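Local coordinates for protein inulin fructotransferase (Bacillus sp. snu-7, PDB 2INV) that breaks inulin down by intramolecular fructosyl transfer, a lyase-type reaction that probably releases the sugar as a di-fructose dianhydride, at residues S391-A394 with S395-T398; R92-L95 with D96-P100; E27-A30 with Q31-I34; N105-G109 with A110-R114. All coordinates share one frame; numbering follows the deposited sequence.

The chain is a right-handed parallel beta-helix, and the four local contacts lie along its length. In sequence they run interaction 3, 2, 4 and 1. Interaction 3 opens helix 30-48, close to the N-terminal end of the solenoid, whereas interaction 1 leads into strand 397-399 near the other end; their centres are about 62 Å apart, on opposite sides of the chain's centre. Interactions 2 and 4 are neighbours, about 15 Å between centres, and touch where Arg92 packs on Gln107 and Pro108 and Leu95 meets Leu106. Ile34 of interaction 3 in turn meets Ile113 of interaction 4. Sugar binding belongs to interaction 2; both it and, far more extensively, interaction 4 approach a second subunit.

Interaction 1: residues S391-A394 with S395-T398; sequences SGTA and SQIT
Between Thr393 and Gln396 the chain reverses in a type I beta turn, with Ala394 and Ser395 at its two corners and the end CA atoms 5.2 Å apart. Gln396 N donates to Thr393 O at 2.9 Å, meeting the oxygen from well above the plane of its carbonyl. Ala394 suits an exposed corner because its CB points away from the other segment and needs no partner. Gly392, just before the turn, has a phi of 139°, at which a side chain would jam against the carbonyl oxygen of Ser391 and crowd Gln396 CB. The side chain of Gln396 supplies the second bond. Its CG lies opposite the carbonyl carbon (chi1 -61°), which directs the side chain, extended beyond CG, back toward Thr393 and brings OE1 2.9 Å from Thr393 N. The bond is nearly straight, 173° at the hydrogen. The same oxygen approaches Gly392 CA at 3.5 Å. Put in place of Gln396, a leucine would probably deprive Thr393 N of its acceptor and let the approach to the turn move more freely. On the buried side Ile397, where strand 397-399 begins, lays CG1 3.3 Å from Thr393 O and CD1 3.5 Å from Gly392 O, so this branch packs beside the two carbonyls. Gly392 N is bonded to Thr409 OG1, while Thr398 pairs with strand 375-379, joining the turn to the C-terminal tail on one hand and to that strand on the other. Thr393 thus uses both its backbone N-H and its C=O on Gln396, a two-point grip that probably limits how the chain enters the strand.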
ATOM      1  N   SER A 391      11.010  21.242  17.208  1.00 13.77           N
ATOM      2  CA  SER A 391      10.090  20.317  17.857  1.00 13.56           C
ATOM      3  C   SER A 391       9.570  20.926  19.155  1.00 14.43           C
ATOM      4  O   SER A 391       9.128  20.210  20.060  1.00 14.14           O
ATOM      5  CB  SER A 391      10.781  18.979  18.135  1.00 12.95           C
ATOM      6  OG  SER A 391      11.117  18.329  16.924  1.00 12.81           O
ATOM      7  N   GLY A 392       9.624  22.254  19.239  1.00 14.67           N
ATOM      8  CA  GLY A 392       9.142  22.939  20.427  1.00 15.57           C
ATOM      9  C   GLY A 392      10.022  24.094  20.872  1.00 16.66           C
ATOM     10  O   GLY A 392      11.186  24.202  20.462  1.00 15.84           O
ATOM     11  N   THR A 393       9.473  24.962  21.717  1.00 18.67           N
ATOM     12  CA  THR A 393      10.232  26.097  22.227  1.00 20.87           C
ATOM     13  C   THR A 393      11.155  25.536  23.292  1.00 20.05           C
ATOM     14  O   THR A 393      10.983  24.399  23.720  1.00 19.67           O
ATOM     15  CB  THR A 393       9.311  27.164  22.858  1.00 21.87           C
ATOM     16  OG1 THR A 393       8.296  27.534  21.919  1.00 25.03           O
ATOM     17  CG2 THR A 393      10.114  28.398  23.251  1.00 25.09           C
ATOM     18  N   ALA A 394      12.127  26.327  23.722  1.00 20.05           N
ATOM     19  CA  ALA A 394      13.061  25.871  24.732  1.00 19.36           C
ATOM     20  C   ALA A 394      12.376  25.408  26.015  1.00 18.78           C
ATOM     21  O   ALA A 394      12.923  24.572  26.742  1.00 18.96           O
ATOM     22  CB  ALA A 394      14.063  26.967  25.046  1.00 20.53           C
ATOM     23  N   SER A 395      11.190  25.933  26.310  1.00 19.12           N
ATOM     24  CA  SER A 395      10.517  25.525  27.540  1.00 18.37           C
ATOM     25  C   SER A 395       9.603  24.317  27.358  1.00 17.68           C
ATOM     26  O   SER A 395       8.970  23.857  28.309  1.00 17.73           O
ATOM     27  CB  SER A 395       9.740  26.699  28.140  1.00 18.65           C
ATOM     28  OG  SER A 395       8.663  27.117  27.307  1.00 19.18           O
ATOM     29  N   GLN A 396       9.550  23.795  26.137  1.00 17.55           N
ATOM     30  CA  GLN A 396       8.746  22.614  25.858  1.00 16.74           C
ATOM     31  C   GLN A 396       9.724  21.463  25.631  1.00 16.94           C
ATOM     32  O   GLN A 396       9.325  20.353  25.256  1.00 16.05           O
ATOM     33  CB  GLN A 396       7.875  22.836  24.617  1.00 17.12           C
ATOM     34  CG  GLN A 396       6.871  24.017  24.765  1.00 17.93           C
ATOM     35  CD  GLN A 396       6.088  24.323  23.501  1.00 17.45           C
ATOM     36  OE1 GLN A 396       6.656  24.425  22.404  1.00 17.66           O
ATOM     37  NE2 GLN A 396       4.774  24.487  23.652  1.00 17.95           N
ATOM     38  N   ILE A 397      11.003  21.739  25.900  1.00 16.59           N
ATOM     39  CA  ILE A 397      12.083  20.762  25.730  1.00 17.95           C
ATOM     40  C   ILE A 397      12.957  20.605  26.985  1.00 17.94           C
ATOM     41  O   ILE A 397      13.520  21.587  27.486  1.00 17.91           O
ATOM     42  CB  ILE A 397      13.012  21.174  24.570  1.00 18.56           C
ATOM     43  CG1 ILE A 397      12.203  21.315  23.282  1.00 19.65           C
ATOM     44  CG2 ILE A 397      14.123  20.156  24.402  1.00 19.16           C
ATOM     45  CD1 ILE A 397      13.019  21.769  22.086  1.00 22.14           C
ATOM     46  N   THR A 398      13.074  19.376  27.484  1.00 18.08           N
ATOM     47  CA  THR A 398      13.905  19.111  28.654  1.00 18.79           C
ATOM     48  C   THR A 398      15.087  18.226  28.264  1.00 19.14           C
ATOM     49  O   THR A 398      14.905  17.091  27.822  1.00 17.68           O
ATOM     50  CB  THR A 398      13.134  18.379  29.769  1.00 19.28           C
ATOM     51  OG1 THR A 398      12.059  19.199  30.245  1.00 18.19           O
ATOM     52  CG2 THR A 398      14.071  18.062  30.937  1.00 19.33           C
TER

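Interaction 2: residues R92-L95 with D96-P100; sequences RSIL and DNSNP. With FRU (beta-D-fructofuranose), chain D.
Ser98 and Asn97 close over the end of the short helix 92-96 and make the tight part of this contact. Ile94 O receives two donors from opposite faces of its carbonyl plane: Ser98 OG at 2.7 Å and the backbone N of Asn97. Serine suits the place because its short side chain, with OG opposite its own carbonyl carbon, reaches Ile94 O from one of those faces. Asn97 sets its CG opposite its own carbonyl carbon (chi1 -71°), which carries ND2 beside the helix to Ser93 O, 2.9 Å away; the donor stands tilted from the carbonyl plane. ND2 also bonds Asn155. Further on, Leu95 CD1 presses on Pro100 CG at 3.4 Å, tighter than usual, the two side chains crossing at about a right angle.

The looser side is held by water. Arg92 NH1 donates in its guanidinium plane to a water at 3.0 Å, which passes a weak bond to Asp96 OD2. Arg92 NH1 and Asp96 OD2 themselves stay 6.0 Å apart. Each residue has a stronger mate elsewhere, Arg92 in a salt bridge with Asp146 and Asp96 on the hydroxyl of Tyr182.

Ser93 turns to the sugar. Its OG shares a 2.7 Å hydrogen bond with O1 of fructose, which Glu204, Pro251 and Arg252 also hold. The site is built on a short helix in a loop of the beta-helix, its C-terminal turn closed by Asn97 and Ser98 and its Ser93 lining the fructose pocket.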
ATOM      1  N   ARG A  92     -17.038  -8.279  18.086  1.00 13.14           N
ATOM      2  CA  ARG A  92     -17.571  -9.079  19.181  1.00 12.82           C
ATOM      3  C   ARG A  92     -17.548  -8.268  20.465  1.00 12.82           C
ATOM      4  O   ARG A  92     -18.342  -8.499  21.378  1.00 12.32           O
ATOM      5  CB  ARG A  92     -16.758 -10.362  19.375  1.00 12.39           C
ATOM      6  CG  ARG A  92     -17.213 -11.523  18.499  1.00 12.56           C
ATOM      7  CD  ARG A  92     -16.477 -12.801  18.851  1.00 11.99           C
ATOM      8  NE  ARG A  92     -16.960 -13.965  18.103  1.00 13.37           N
ATOM      9  CZ  ARG A  92     -18.137 -14.558  18.308  1.00 12.82           C
ATOM     10  NH1 ARG A  92     -18.965 -14.100  19.243  1.00 12.66           N
ATOM     11  NH2 ARG A  92     -18.490 -15.612  17.584  1.00 12.68           N
ATOM     12  N   SER A  93     -16.632  -7.310  20.520  1.00 12.53           N
ATOM     13  CA  SER A  93     -16.483  -6.439  21.681  1.00 13.28           C
ATOM     14  C   SER A  93     -17.765  -5.652  21.921  1.00 13.82           C
ATOM     15  O   SER A  93     -18.267  -5.597  23.029  1.00 14.61           O
ATOM     16  CB  SER A  93     -15.321  -5.464  21.457  1.00 12.79           C
ATOM     17  OG  SER A  93     -15.011  -4.755  22.641  1.00 12.94           O
ATOM     18  N   ILE A  94     -18.293  -5.039  20.872  1.00 14.37           N
ATOM     19  CA  ILE A  94     -19.514  -4.265  21.009  1.00 15.29           C
ATOM     20  C   ILE A  94     -20.703  -5.177  21.329  1.00 15.01           C
ATOM     21  O   ILE A  94     -21.548  -4.827  22.146  1.00 16.22           O
ATOM     22  CB  ILE A  94     -19.771  -3.408  19.747  1.00 14.84           C
ATOM     23  CG1 ILE A  94     -18.632  -2.397  19.599  1.00 15.46           C
ATOM     24  CG2 ILE A  94     -21.105  -2.687  19.865  1.00 15.50           C
ATOM     25  CD1 ILE A  94     -18.659  -1.588  18.320  1.00 14.94           C
ATOM     26  N   LEU A  95     -20.761  -6.356  20.717  1.00 15.35           N
ATOM     27  CA  LEU A  95     -21.851  -7.289  21.005  1.00 15.49           C
ATOM     28  C   LEU A  95     -21.852  -7.652  22.490  1.00 16.03           C
ATOM     29  O   LEU A  95     -22.895  -7.623  23.141  1.00 15.10           O
ATOM     30  CB  LEU A  95     -21.719  -8.572  20.166  1.00 15.73           C
ATOM     31  CG  LEU A  95     -22.658  -9.715  20.575  1.00 16.40           C
ATOM     32  CD1 LEU A  95     -24.082  -9.395  20.159  1.00 16.59           C
ATOM     33  CD2 LEU A  95     -22.203 -11.012  19.920  1.00 15.94           C
ATOM     34  N   ASP A  96     -20.673  -8.002  23.005  1.00 16.44           N
ATOM     35  CA  ASP A  96     -20.490  -8.391  24.407  1.00 16.76           C
ATOM     36  C   ASP A  96     -20.796  -7.307  25.426  1.00 17.27           C
ATOM     37  O   ASP A  96     -20.983  -7.589  26.609  1.00 18.03           O
ATOM     38  CB  ASP A  96     -19.053  -8.850  24.667  1.00 17.54           C
ATOM     39  CG  ASP A  96     -18.830 -10.302  24.335  1.00 18.06           C
ATOM     40  OD1 ASP A  96     -19.784 -11.101  24.452  1.00 20.02           O
ATOM     41  OD2 ASP A  96     -17.686 -10.661  23.982  1.00 19.59           O
ATOM     42  N   ASN A  97     -20.816  -6.066  24.973  1.00 17.38           N
ATOM     43  CA  ASN A  97     -21.071  -4.954  25.865  1.00 18.59           C
ATOM     44  C   ASN A  97     -22.369  -4.237  25.518  1.00 18.92           C
ATOM     45  O   ASN A  97     -22.635  -3.129  26.002  1.00 19.20           O
ATOM     46  CB  ASN A  97     -19.876  -3.993  25.836  1.00 18.77           C
ATOM     47  CG  ASN A  97     -18.642  -4.579  26.523  1.00 18.70           C
ATOM     48  OD1 ASN A  97     -18.619  -4.744  27.747  1.00 18.83           O
ATOM     49  ND2 ASN A  97     -17.618  -4.906  25.738  1.00 19.26           N
ATOM     50  N   SER A  98     -23.186  -4.891  24.696  1.00 19.10           N
ATOM     51  CA  SER A  98     -24.478  -4.351  24.270  1.00 19.30           C
ATOM     52  C   SER A  98     -25.600  -5.350  24.539  1.00 19.97           C
ATOM     53  O   SER A  98     -25.365  -6.465  25.012  1.00 18.96           O
ATOM     54  CB  SER A  98     -24.465  -4.044  22.772  1.00 19.12           C
ATOM     55  OG  SER A  98     -23.505  -3.058  22.455  1.00 19.13           O
ATOM     56  N   ASN A  99     -26.826  -4.919  24.251  1.00 20.98           N
ATOM     57  CA  ASN A  99     -28.017  -5.744  24.416  1.00 22.13           C
ATOM     58  C   ASN A  99     -28.407  -6.318  23.054  1.00 22.47           C
ATOM     59  O   ASN A  99     -28.979  -5.623  22.219  1.00 23.53           O
ATOM     60  CB  ASN A  99     -29.180  -4.913  24.976  1.00 22.48           C
ATOM     61  CG  ASN A  99     -30.418  -5.754  25.270  1.00 23.55           C
ATOM     62  OD1 ASN A  99     -30.666  -6.781  24.624  1.00 22.54           O
ATOM     63  ND2 ASN A  99     -31.205  -5.314  26.246  1.00 23.27           N
ATOM     64  N   PRO A 100     -28.053  -7.585  22.804  1.00 23.00           N
ATOM     65  CA  PRO A 100     -28.326  -8.339  21.574  1.00 23.23           C
ATOM     66  C   PRO A 100     -29.770  -8.480  21.073  1.00 22.60           C
ATOM     67  O   PRO A 100     -29.984  -8.962  19.955  1.00 21.96           O
ATOM     68  CB  PRO A 100     -27.711  -9.698  21.878  1.00 23.70           C
ATOM     69  CG  PRO A 100     -26.479  -9.318  22.593  1.00 24.11           C
ATOM     70  CD  PRO A 100     -26.933  -8.209  23.539  1.00 23.86           C
TER
HETATM   71  C1  FRU D   2     -14.640  -1.484  20.719  1.00 25.78           C
HETATM   72  C2  FRU D   2     -13.561  -0.878  19.723  1.00 25.18           C
HETATM   73  C3  FRU D   2     -12.525  -1.916  19.205  1.00 24.41           C
HETATM   74  C4  FRU D   2     -11.203  -1.131  19.056  1.00 23.81           C
HETATM   75  C5  FRU D   2     -11.361  -0.066  20.102  1.00 23.70           C
HETATM   76  C6  FRU D   2     -10.986   1.288  19.480  1.00 23.40           C
HETATM   77  O1  FRU D   2     -14.040  -2.401  21.671  1.00 25.60           O
HETATM   78  O3  FRU D   2     -12.606  -2.958  18.264  1.00 24.53           O
HETATM   79  O4  FRU D   2     -10.058  -1.954  19.191  1.00 22.82           O
HETATM   80  O5  FRU D   2     -12.747  -0.116  20.592  1.00 24.61           O
HETATM   81  O6  FRU D   2     -10.643   2.108  20.521  1.00 23.25           O
HETATM   82  O   HOH W   1     -18.717 -12.255  21.649  1.00 26.17           O

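Interaction 3: residues E27-A30 with Q31-I34; sequences EVTA and QSDI
From Thr29 to Asp33 the backbone winds into the first turn of helix 30-48, Asp33 N donating to Thr29 O at 2.9 Å with the N-H nearly in line with the C=O bond. The turn is compressed further on: Asp33 has extended backbone angles, and these bring the CA atoms of Ala30 and Ile34 within 3.7 Å, closer than such a pair stands in a regular helix. Ala30 CB meets Ile34 CG1 at 4.1 Å. Both side chains are buried against Tyr67 and Val17, a place that suits the small, apolar alanine.

Thr29 and Ser32 exchange bonds at the helix start. Thr29 OG1 sits between its own N and carbonyl carbon (chi1 59°), a position from which it leans over the first turn and accepts from Ser32 N at 3.4 Å. Ser32 OG, turned likewise (chi1 71°), answers by accepting from Thr29 N at 3.3 Å. Both bonds are weak; each adds a second acceptor to an N-H that also bonds weakly to a backbone oxygen, Thr29 N to Glu27 O and Ser32 N to Thr29 O. Short hydroxyl side chains are right for this, being able to reach a backbone N three residues along the chain in either direction.

Val28, the centre of an inverse gamma turn, runs side by side with Asp33, CG1 4.0 Å from Asp33 CB. The carboxylate of Asp33 is engaged beyond the contact, by the hydroxyl of Thr71 and the backbone N of His70. Reciprocal side-chain-to-backbone bonds between N-cap and N3 residues define the capping box, here Thr29 and Ser32, at the start of the helix beside the N-terminal coils of the solenoid.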
ATOM      1  N   GLU A  27     -18.181 -38.384   8.614  1.00 23.92           N
ATOM      2  CA  GLU A  27     -19.050 -37.273   9.019  1.00 22.51           C
ATOM      3  C   GLU A  27     -18.307 -36.145   9.752  1.00 21.61           C
ATOM      4  O   GLU A  27     -18.932 -35.252  10.322  1.00 20.79           O
ATOM      5  CB  GLU A  27     -20.252 -37.755   9.848  1.00 22.74           C
ATOM      6  CG  GLU A  27     -21.490 -38.110   8.995  1.00 24.31           C
ATOM      7  CD  GLU A  27     -22.450 -39.089   9.681  1.00 23.20           C
ATOM      8  OE1 GLU A  27     -21.975 -40.041  10.332  1.00 24.35           O
ATOM      9  OE2 GLU A  27     -23.684 -38.906   9.588  1.00 25.37           O
ATOM     10  N   VAL A  28     -16.975 -36.180   9.717  1.00 20.03           N
ATOM     11  CA  VAL A  28     -16.167 -35.125  10.323  1.00 20.17           C
ATOM     12  C   VAL A  28     -15.934 -34.130   9.180  1.00 18.97           C
ATOM     13  O   VAL A  28     -14.943 -34.223   8.448  1.00 19.17           O
ATOM     14  CB  VAL A  28     -14.802 -35.652  10.840  1.00 19.70           C
ATOM     15  CG1 VAL A  28     -13.948 -34.479  11.329  1.00 21.73           C
ATOM     16  CG2 VAL A  28     -15.024 -36.639  11.974  1.00 21.83           C
ATOM     17  N   THR A  29     -16.870 -33.189   9.044  1.00 18.06           N
ATOM     18  CA  THR A  29     -16.867 -32.160   8.007  1.00 15.68           C
ATOM     19  C   THR A  29     -16.156 -30.870   8.391  1.00 15.60           C
ATOM     20  O   THR A  29     -15.686 -30.715   9.512  1.00 14.68           O
ATOM     21  CB  THR A  29     -18.305 -31.778   7.654  1.00 16.55           C
ATOM     22  OG1 THR A  29     -18.955 -31.287   8.834  1.00 16.62           O
ATOM     23  CG2 THR A  29     -19.070 -32.980   7.121  1.00 18.87           C
ATOM     24  N   ALA A  30     -16.105 -29.931   7.450  1.00 14.44           N
ATOM     25  CA  ALA A  30     -15.477 -28.646   7.710  1.00 14.88           C
ATOM     26  C   ALA A  30     -16.282 -27.934   8.793  1.00 15.20           C
ATOM     27  O   ALA A  30     -15.727 -27.188   9.596  1.00 16.68           O
ATOM     28  CB  ALA A  30     -15.439 -27.802   6.442  1.00 14.51           C
ATOM     29  N   GLN A  31     -17.592 -28.177   8.817  1.00 15.32           N
ATOM     30  CA  GLN A  31     -18.458 -27.551   9.813  1.00 16.08           C
ATOM     31  C   GLN A  31     -18.170 -28.012  11.241  1.00 14.76           C
ATOM     32  O   GLN A  31     -18.157 -27.201  12.165  1.00 13.26           O
ATOM     33  CB  GLN A  31     -19.936 -27.813   9.488  1.00 19.73           C
ATOM     34  CG  GLN A  31     -20.464 -27.066   8.268  1.00 24.46           C
ATOM     35  CD  GLN A  31     -21.969 -27.161   8.149  1.00 27.76           C
ATOM     36  OE1 GLN A  31     -22.703 -26.904   9.113  1.00 29.66           O
ATOM     37  NE2 GLN A  31     -22.443 -27.531   6.964  1.00 28.74           N
ATOM     38  N   SER A  32     -17.945 -29.311  11.424  1.00 13.64           N
ATOM     39  CA  SER A  32     -17.677 -29.842  12.760  1.00 14.25           C
ATOM     40  C   SER A  32     -16.202 -29.717  13.169  1.00 13.94           C
ATOM     41  O   SER A  32     -15.905 -29.452  14.331  1.00 13.05           O
ATOM     42  CB  SER A  32     -18.137 -31.302  12.871  1.00 15.80           C
ATOM     43  OG  SER A  32     -17.307 -32.173  12.131  1.00 16.29           O
ATOM     44  N   ASP A  33     -15.284 -29.924  12.227  1.00 13.00           N
ATOM     45  CA  ASP A  33     -13.858 -29.779  12.511  1.00 13.02           C
ATOM     46  C   ASP A  33     -13.076 -29.540  11.227  1.00 12.84           C
ATOM     47  O   ASP A  33     -12.500 -30.463  10.657  1.00 12.84           O
ATOM     48  CB  ASP A  33     -13.301 -31.012  13.218  1.00 12.99           C
ATOM     49  CG  ASP A  33     -11.961 -30.736  13.895  1.00 13.28           C
ATOM     50  OD1 ASP A  33     -11.419 -29.621  13.710  1.00 11.45           O
ATOM     51  OD2 ASP A  33     -11.443 -31.624  14.613  1.00 13.37           O
ATOM     52  N   ILE A  34     -13.062 -28.292  10.775  1.00 13.06           N
ATOM     53  CA  ILE A  34     -12.342 -27.941   9.562  1.00 12.42           C
ATOM     54  C   ILE A  34     -10.857 -28.205   9.766  1.00 12.85           C
ATOM     55  O   ILE A  34     -10.105 -28.357   8.817  1.00 13.50           O
ATOM     56  CB  ILE A  34     -12.563 -26.455   9.177  1.00 11.67           C
ATOM     57  CG1 ILE A  34     -11.975 -26.188   7.786  1.00 10.94           C
ATOM     58  CG2 ILE A  34     -11.931 -25.547  10.216  1.00 10.46           C
ATOM     59  CD1 ILE A  34     -12.443 -24.894   7.160  1.00 12.00           C
TER

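Interaction 4: residues N105-G109 with A110-R114; sequences NLQPG and ASHIR
His112 stretches its ring toward the preceding loop because CG stands opposite the backbone N (chi1 180°), while Arg114, bent at chi2 and chi3, curls back to the same spot above Gln107. Both residues lie on strand 111-115 of the parallel beta-helix, their side chains on the same face of the strand, and Gln107 in the loop offers one oxygen to the two. His112 NE2 points in the ring plane at Gln107 OE1, straight (175°) but weak at 3.3 Å. Arg114 NH1 reaches that oxygen at 3.0 Å from above the amide plane, the amide and guanidinium planes lying 50° apart. Glutamine suits the place: while OE1 accepts twice here, NE2 donates to Asp53 of the second subunit, and Arg114 NE forms a salt bridge with Asp68.

The imidazole is sandwiched. Pro108 O lies 3.0 Å above its centre, and Arg114 CG lies over the opposite face, toward the rim. Pro108 CB adds a 3.4 Å contact to His112 CE1. A leucine in place of His112 would lose the flat ring and its N-H, and would probably remove one donor from Gln107 OE1 and disturb the packing against Pro108. At the end of the loop, Gly109 O lies 3.4 Å from His112 CB.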
ATOM      1  N   ASN A 105     -27.320 -10.029  13.515  1.00 14.71           N
ATOM      2  CA  ASN A 105     -26.049 -10.747  13.421  1.00 14.02           C
ATOM      3  C   ASN A 105     -25.461 -10.839  14.827  1.00 13.46           C
ATOM      4  O   ASN A 105     -25.521  -9.866  15.590  1.00 14.38           O
ATOM      5  CB  ASN A 105     -25.066  -9.990  12.515  1.00 14.31           C
ATOM      6  CG  ASN A 105     -25.492  -9.982  11.062  1.00 15.42           C
ATOM      7  OD1 ASN A 105     -25.292 -10.956  10.335  1.00 15.38           O
ATOM      8  ND2 ASN A 105     -26.090  -8.876  10.632  1.00 15.52           N
ATOM      9  N   LEU A 106     -24.908 -11.998  15.169  1.00 12.88           N
ATOM     10  CA  LEU A 106     -24.300 -12.185  16.477  1.00 13.65           C
ATOM     11  C   LEU A 106     -22.891 -12.748  16.298  1.00 13.61           C
ATOM     12  O   LEU A 106     -22.201 -13.037  17.274  1.00 14.08           O
ATOM     13  CB  LEU A 106     -25.132 -13.163  17.309  1.00 14.96           C
ATOM     14  CG  LEU A 106     -26.608 -12.876  17.596  1.00 15.32           C
ATOM     15  CD1 LEU A 106     -27.276 -14.145  18.096  1.00 14.95           C
ATOM     16  CD2 LEU A 106     -26.744 -11.752  18.614  1.00 16.94           C
ATOM     17  N   GLN A 107     -22.465 -12.889  15.044  1.00 13.77           N
ATOM     18  CA  GLN A 107     -21.155 -13.462  14.754  1.00 14.49           C
ATOM     19  C   GLN A 107     -20.470 -13.086  13.443  1.00 14.14           C
ATOM     20  O   GLN A 107     -21.110 -12.693  12.470  1.00 14.56           O
ATOM     21  CB  GLN A 107     -21.236 -14.988  14.744  1.00 14.55           C
ATOM     22  CG  GLN A 107     -21.396 -15.677  16.066  1.00 16.45           C
ATOM     23  CD  GLN A 107     -21.203 -17.170  15.916  1.00 17.55           C
ATOM     24  OE1 GLN A 107     -20.110 -17.637  15.587  1.00 15.37           O
ATOM     25  NE2 GLN A 107     -22.278 -17.928  16.118  1.00 19.24           N
ATOM     26  N   PRO A 108     -19.135 -13.207  13.421  1.00 13.93           N
ATOM     27  CA  PRO A 108     -18.268 -12.933  12.273  1.00 14.23           C
ATOM     28  C   PRO A 108     -18.686 -13.794  11.079  1.00 14.44           C
ATOM     29  O   PRO A 108     -19.214 -14.900  11.263  1.00 15.55           O
ATOM     30  CB  PRO A 108     -16.891 -13.296  12.815  1.00 13.64           C
ATOM     31  CG  PRO A 108     -16.959 -12.724  14.190  1.00 13.89           C
ATOM     32  CD  PRO A 108     -18.356 -13.121  14.675  1.00 13.69           C
ATOM     33  N   GLY A 109     -18.481 -13.281   9.864  1.00 13.66           N
ATOM     34  CA  GLY A 109     -18.881 -14.023   8.676  1.00 13.24           C
ATOM     35  C   GLY A 109     -17.831 -14.369   7.630  1.00 12.69           C
ATOM     36  O   GLY A 109     -16.658 -14.573   7.948  1.00 12.37           O
ATOM     37  N   ALA A 110     -18.257 -14.418   6.368  1.00 12.52           N
ATOM     38  CA  ALA A 110     -17.374 -14.768   5.261  1.00 12.75           C
ATOM     39  C   ALA A 110     -16.905 -16.195   5.508  1.00 13.00           C
ATOM     40  O   ALA A 110     -17.662 -17.007   6.042  1.00 12.85           O
ATOM     41  CB  ALA A 110     -16.177 -13.811   5.196  1.00 13.27           C
ATOM     42  N   SER A 111     -15.670 -16.507   5.121  1.00 12.70           N
ATOM     43  CA  SER A 111     -15.125 -17.847   5.342  1.00 12.49           C
ATOM     44  C   SER A 111     -14.658 -17.820   6.796  1.00 12.89           C
ATOM     45  O   SER A 111     -13.469 -17.654   7.105  1.00 12.04           O
ATOM     46  CB  SER A 111     -13.969 -18.098   4.381  1.00 12.08           C
ATOM     47  OG  SER A 111     -14.366 -17.724   3.073  1.00 10.93           O
ATOM     48  N   HIS A 112     -15.652 -17.989   7.658  1.00 13.18           N
ATOM     49  CA  HIS A 112     -15.575 -17.939   9.104  1.00 13.05           C
ATOM     50  C   HIS A 112     -15.114 -19.219   9.818  1.00 13.87           C
ATOM     51  O   HIS A 112     -15.825 -20.234   9.832  1.00 12.34           O
ATOM     52  CB  HIS A 112     -16.974 -17.504   9.553  1.00 12.25           C
ATOM     53  CG  HIS A 112     -17.159 -17.382  11.026  1.00 12.98           C
ATOM     54  ND1 HIS A 112     -16.249 -16.762  11.856  1.00 14.38           N
ATOM     55  CD2 HIS A 112     -18.220 -17.702  11.802  1.00 11.69           C
ATOM     56  CE1 HIS A 112     -16.747 -16.703  13.078  1.00 12.87           C
ATOM     57  NE2 HIS A 112     -17.942 -17.264  13.072  1.00 13.83           N
ATOM     58  N   ILE A 113     -13.932 -19.159  10.425  1.00 13.88           N
ATOM     59  CA  ILE A 113     -13.418 -20.298  11.169  1.00 13.89           C
ATOM     60  C   ILE A 113     -13.408 -19.948  12.643  1.00 13.95           C
ATOM     61  O   ILE A 113     -12.752 -18.989  13.069  1.00 12.92           O
ATOM     62  CB  ILE A 113     -11.978 -20.684  10.766  1.00 14.67           C
ATOM     63  CG1 ILE A 113     -11.975 -21.320   9.379  1.00 14.52           C
ATOM     64  CG2 ILE A 113     -11.397 -21.651  11.797  1.00 14.58           C
ATOM     65  CD1 ILE A 113     -10.605 -21.743   8.907  1.00 14.32           C
ATOM     66  N   ARG A 114     -14.161 -20.717  13.414  1.00 13.27           N
ATOM     67  CA  ARG A 114     -14.209 -20.496  14.837  1.00 13.35           C
ATOM     68  C   ARG A 114     -13.182 -21.415  15.449  1.00 13.29           C
ATOM     69  O   ARG A 114     -13.256 -22.640  15.342  1.00 11.91           O
ATOM     70  CB  ARG A 114     -15.603 -20.776  15.354  1.00 15.82           C
ATOM     71  CG  ARG A 114     -16.684 -20.297  14.403  1.00 18.26           C
ATOM     72  CD  ARG A 114     -17.889 -19.883  15.183  1.00 21.72           C
ATOM     73  NE  ARG A 114     -18.272 -20.947  16.098  1.00 23.66           N
ATOM     74  CZ  ARG A 114     -18.870 -20.764  17.261  1.00 23.97           C
ATOM     75  NH1 ARG A 114     -19.165 -19.550  17.660  1.00 25.20           N
ATOM     76  NH2 ARG A 114     -19.149 -21.803  18.024  1.00 26.79           N
TER